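Long-range contact in D,D-dipeptidase/D,D-carboxypeptidase (Enterococcus faecalis, PDB 4MUQ), which is a zinc-dependent D,D-peptidase of vancomycin resistance, probably cleaving D-Ala-D-Ala dipeptides and the terminal D-Ala of peptidoglycan precursors: residues A[225-237]-A[241-251]. Residues are numbered along the deposited sequence; the frame is centred on the assembly and turned at random.
With PE3 (3,6,9,12,15,18,21,24,27,30,33,36,39-tridecaoxahentetracontane-1,41-diol), chain I.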
# COMPACT_ATOMS: atom_id res chain seq x y z
N THR A 225 -24.01 3.70 -0.48
CA THR A 225 -23.71 2.70 -1.49
C THR A 225 -24.08 1.34 -0.92
O THR A 225 -23.75 1.03 0.22
CB THR A 225 -22.22 2.73 -1.87
OG1 THR A 225 -21.90 4.01 -2.43
CG2 THR A 225 -21.88 1.65 -2.89
N LEU A 226 -24.80 0.54 -1.70
CA LEU A 226 -25.22 -0.78 -1.24
C LEU A 226 -24.43 -1.88 -1.92
O LEU A 226 -24.34 -1.94 -3.15
CB LEU A 226 -26.71 -0.96 -1.47
CG LEU A 226 -27.56 0.11 -0.79
CD1 LEU A 226 -29.01 -0.02 -1.23
CD2 LEU A 226 -27.44 -0.01 0.71
N ILE A 227 -23.85 -2.76 -1.11
CA ILE A 227 -23.04 -3.87 -1.58
C ILE A 227 -23.62 -5.15 -0.98
O ILE A 227 -24.01 -5.15 0.19
CB ILE A 227 -21.57 -3.71 -1.15
CG1 ILE A 227 -20.95 -2.49 -1.82
CG2 ILE A 227 -20.76 -4.95 -1.48
CD1 ILE A 227 -19.50 -2.24 -1.43
N LYS A 228 -23.71 -6.21 -1.77
CA LYS A 228 -24.14 -7.48 -1.19
C LYS A 228 -23.02 -8.53 -1.16
O LYS A 228 -22.22 -8.65 -2.09
CB LYS A 228 -25.42 -8.02 -1.85
CG LYS A 228 -25.31 -8.30 -3.33
CD LYS A 228 -26.55 -9.04 -3.79
CE LYS A 228 -26.38 -9.56 -5.19
NZ LYS A 228 -25.18 -10.43 -5.33
N ILE A 229 -22.98 -9.27 -0.05
CA ILE A 229 -21.90 -10.18 0.26
C ILE A 229 -22.51 -11.50 0.72
O ILE A 229 -23.53 -11.49 1.41
CB ILE A 229 -21.05 -9.63 1.42
CG1 ILE A 229 -20.57 -8.21 1.12
CG2 ILE A 229 -19.88 -10.54 1.73
CD1 ILE A 229 -19.48 -8.13 0.08
N PRO A 230 -21.91 -12.63 0.33
CA PRO A 230 -22.36 -13.89 0.93
C PRO A 230 -22.01 -13.95 2.41
O PRO A 230 -20.91 -13.57 2.80
CB PRO A 230 -21.56 -14.95 0.16
CG PRO A 230 -21.19 -14.29 -1.13
CD PRO A 230 -20.98 -12.85 -0.79
N GLU A 231 -22.95 -14.42 3.22
CA GLU A 231 -22.67 -14.75 4.62
C GLU A 231 -21.64 -15.87 4.63
O GLU A 231 -20.92 -16.07 5.62
CB GLU A 231 -23.94 -15.24 5.31
CG GLU A 231 -25.06 -14.21 5.40
CD GLU A 231 -25.18 -13.60 6.78
OE1 GLU A 231 -24.23 -12.93 7.23
OE2 GLU A 231 -26.23 -13.81 7.43
N ASN A 232 -21.60 -16.60 3.52
CA ASN A 232 -20.75 -17.77 3.35
C ASN A 232 -19.37 -17.42 2.80
O ASN A 232 -18.84 -18.14 1.95
CB ASN A 232 -21.46 -18.75 2.41
CG ASN A 232 -20.89 -20.15 2.49
OD1 ASN A 232 -20.46 -20.59 3.55
ND2 ASN A 232 -20.89 -20.85 1.36
N CYS A 233 -18.79 -16.33 3.28
CA CYS A 233 -17.45 -15.95 2.83
C CYS A 233 -16.72 -15.02 3.79
O CYS A 233 -17.32 -14.28 4.57
CB CYS A 233 -17.52 -15.31 1.44
SG CYS A 233 -18.09 -13.59 1.43
N VAL A 234 -15.39 -15.10 3.74
CA VAL A 234 -14.53 -14.09 4.32
C VAL A 234 -14.38 -13.03 3.25
O VAL A 234 -14.15 -13.36 2.08
CB VAL A 234 -13.15 -14.68 4.67
CG1 VAL A 234 -12.17 -13.59 5.00
CG2 VAL A 234 -13.28 -15.65 5.83
N TYR A 235 -14.54 -11.76 3.61
CA TYR A 235 -14.49 -10.68 2.63
C TYR A 235 -13.80 -9.44 3.16
O TYR A 235 -13.69 -9.24 4.37
CB TYR A 235 -15.90 -10.31 2.17
CG TYR A 235 -16.70 -9.54 3.20
CD1 TYR A 235 -16.76 -8.15 3.17
CD2 TYR A 235 -17.38 -10.21 4.21
CE1 TYR A 235 -17.49 -7.45 4.10
CE2 TYR A 235 -18.11 -9.52 5.15
CZ TYR A 235 -18.16 -8.14 5.09
OH TYR A 235 -18.89 -7.45 6.03
N GLN A 236 -13.34 -8.61 2.23
CA GLN A 236 -12.77 -7.31 2.55
C GLN A 236 -13.38 -6.27 1.63
O GLN A 236 -13.73 -6.58 0.49
CB GLN A 236 -11.26 -7.30 2.31
CG GLN A 236 -10.46 -8.21 3.21
CD GLN A 236 -9.10 -8.52 2.60
OE1 GLN A 236 -9.01 -9.25 1.61
NE2 GLN A 236 -8.05 -7.97 3.19
N ILE A 237 -13.50 -5.05 2.13
CA ILE A 237 -13.91 -3.91 1.32
C ILE A 237 -12.95 -2.76 1.57
O ILE A 237 -12.59 -2.48 2.72
CB ILE A 237 -15.35 -3.46 1.65
CG1 ILE A 237 -16.33 -4.62 1.45
CG2 ILE A 237 -15.74 -2.27 0.77
CD1 ILE A 237 -17.75 -4.30 1.85
N ASN A 241 -10.03 5.71 -2.70
CA ASN A 241 -9.64 7.09 -2.42
C ASN A 241 -10.11 8.09 -3.46
O ASN A 241 -9.75 9.27 -3.42
CB ASN A 241 -8.11 7.25 -2.21
CG ASN A 241 -7.77 8.42 -1.32
OD1 ASN A 241 -8.47 8.70 -0.34
ND2 ASN A 241 -6.68 9.11 -1.64
N ILE A 242 -10.94 7.63 -4.39
CA ILE A 242 -11.33 8.46 -5.52
C ILE A 242 -12.84 8.47 -5.77
O ILE A 242 -13.49 9.51 -5.73
CB ILE A 242 -10.64 8.00 -6.83
CG1 ILE A 242 -9.13 7.86 -6.64
CG2 ILE A 242 -10.96 8.97 -7.97
CD1 ILE A 242 -8.43 7.28 -7.87
N ASP A 243 -13.40 7.29 -6.02
CA ASP A 243 -14.75 7.26 -6.55
C ASP A 243 -15.54 6.01 -6.21
O ASP A 243 -16.67 5.89 -6.66
CB ASP A 243 -14.71 7.46 -8.08
CG ASP A 243 -13.78 6.46 -8.78
OD1 ASP A 243 -13.64 5.32 -8.30
OD2 ASP A 243 -13.20 6.83 -9.84
N GLY A 244 -14.98 5.09 -5.45
CA GLY A 244 -15.71 3.86 -5.18
C GLY A 244 -14.96 2.86 -4.32
O GLY A 244 -13.99 3.19 -3.62
N PHE A 245 -15.43 1.61 -4.40
CA PHE A 245 -15.00 0.57 -3.50
C PHE A 245 -14.49 -0.64 -4.28
O PHE A 245 -14.97 -0.93 -5.38
CB PHE A 245 -16.16 0.14 -2.59
CG PHE A 245 -16.73 1.27 -1.77
CD1 PHE A 245 -16.11 1.67 -0.59
CD2 PHE A 245 -17.88 1.93 -2.17
CE1 PHE A 245 -16.64 2.70 0.17
CE2 PHE A 245 -18.41 2.97 -1.42
CZ PHE A 245 -17.79 3.35 -0.24
N VAL A 246 -13.52 -1.33 -3.69
CA VAL A 246 -13.07 -2.61 -4.20
C VAL A 246 -13.42 -3.69 -3.18
O VAL A 246 -13.07 -3.58 -1.99
CB VAL A 246 -11.56 -2.61 -4.46
CG1 VAL A 246 -11.09 -3.98 -4.92
CG2 VAL A 246 -11.23 -1.56 -5.50
N VAL A 247 -14.12 -4.71 -3.64
CA VAL A 247 -14.59 -5.80 -2.80
C VAL A 247 -13.82 -7.07 -3.11
O VAL A 247 -13.69 -7.45 -4.29
CB VAL A 247 -16.11 -6.05 -3.02
CG1 VAL A 247 -16.60 -7.17 -2.12
CG2 VAL A 247 -16.89 -4.76 -2.78
N THR A 248 -13.31 -7.73 -2.07
CA THR A 248 -12.55 -8.96 -2.21
C THR A 248 -13.28 -10.07 -1.47
O THR A 248 -13.51 -9.97 -0.26
CB THR A 248 -11.11 -8.80 -1.64
OG1 THR A 248 -10.46 -7.71 -2.30
CG2 THR A 248 -10.30 -10.06 -1.87
N ILE A 249 -13.66 -11.12 -2.19
CA ILE A 249 -14.43 -12.22 -1.62
C ILE A 249 -13.62 -13.50 -1.69
O ILE A 249 -13.16 -13.89 -2.76
CB ILE A 249 -15.73 -12.45 -2.42
CG1 ILE A 249 -16.55 -11.16 -2.52
CG2 ILE A 249 -16.54 -13.58 -1.80
CD1 ILE A 249 -16.99 -10.61 -1.20
N TRP A 250 -13.45 -14.16 -0.55
CA TRP A 250 -12.72 -15.41 -0.49
C TRP A 250 -13.74 -16.55 -0.50
O TRP A 250 -14.59 -16.66 0.39
CB TRP A 250 -11.81 -15.44 0.75
CG TRP A 250 -10.85 -14.25 0.81
CD1 TRP A 250 -11.18 -12.92 0.89
CD2 TRP A 250 -9.42 -14.30 0.80
NE1 TRP A 250 -10.04 -12.15 0.93
CE2 TRP A 250 -8.95 -12.97 0.87
CE3 TRP A 250 -8.48 -15.34 0.73
CZ2 TRP A 250 -7.59 -12.66 0.87
CZ3 TRP A 250 -7.13 -15.03 0.74
CH2 TRP A 250 -6.70 -13.70 0.81
N ARG A 251 -13.66 -17.37 -1.54
CA ARG A 251 -14.66 -18.42 -1.78
C ARG A 251 -14.41 -19.66 -0.93
O ARG A 251 -13.35 -19.81 -0.33
CB ARG A 251 -14.68 -18.80 -3.26
CG ARG A 251 -15.26 -17.71 -4.16
CD ARG A 251 -16.68 -17.37 -3.74
NE ARG A 251 -17.36 -16.52 -4.70
CZ ARG A 251 -18.66 -16.25 -4.66
NH1 ARG A 251 -19.41 -16.78 -3.71
NH2 ARG A 251 -19.21 -15.47 -5.58
O43 PE3 I . -8.47 -14.74 5.28
C42 PE3 I . -7.78 -13.70 4.59
C41 PE3 I . -7.95 -12.36 5.32
O40 PE3 I . -9.35 -11.99 5.41
C39 PE3 I . -9.46 -10.72 6.09
C38 PE3 I . -10.92 -10.24 6.23
O37 PE3 I . -11.71 -11.17 6.98
O HOH W 1 -11.11 -5.31 -0.98
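I229 and I249 meet methyl to methyl, CD1 to CD1 at 3.7 Å, in the tight half of this contact, where strand 225-230 runs nearly parallel to strand 244-250, stacked over one face of the hairpin, the axes 8.8 Å apart. The same I229 CD1 reaches tip to tip toward V247 CG1, also 3.7 Å away. I249 has CG1 anti to the carbonyl carbon and bends again at chi2 (-62°), which folds CD1 back against both I229 CD1 and Y235 CB; its other branch, CG2, packs against C233 SG at 3.6 Å. Further along, I227 CD1 leans on V247 CG2, I237 CG2 touches F245 CB, and T225 brings OG1 to the edge of the F245 ring, that hydroxyl being bonded to the backbone N of K221. Strand 3-9, paired with 224-230, adds I6 against I229 and Y235.

Q236 and T248 form the antiparallel hydrogen-bonded pair that ties the hairpin, Q236 N to T248 O and T248 N to Q236 O each 2.8 Å, and W250 N donates to V234 O. The face carrying V234, Q236, T248 and W250 is looser toward exposed V234 and partly exposed W250, though T248 and W250 also rest on I213 of strand 213-219. There W250 NE1 gives Q236 OE1 a bent bond of 3.2 Å (151° at the hydrogen), arriving above the amide plane although OE1 lies in the indole plane. A polyether chain rests C42 over one indole face and passes V234 CG1. Water 1 links V246 O to T248 OG1, which also bonds H176.

Strands 234-239 and 244-250 thus make a β-hairpin at the edge of a four-stranded antiparallel sheet, and with the two-stranded 3-9/224-230 sheet they pack face to face around an apolar layer away from the zinc site.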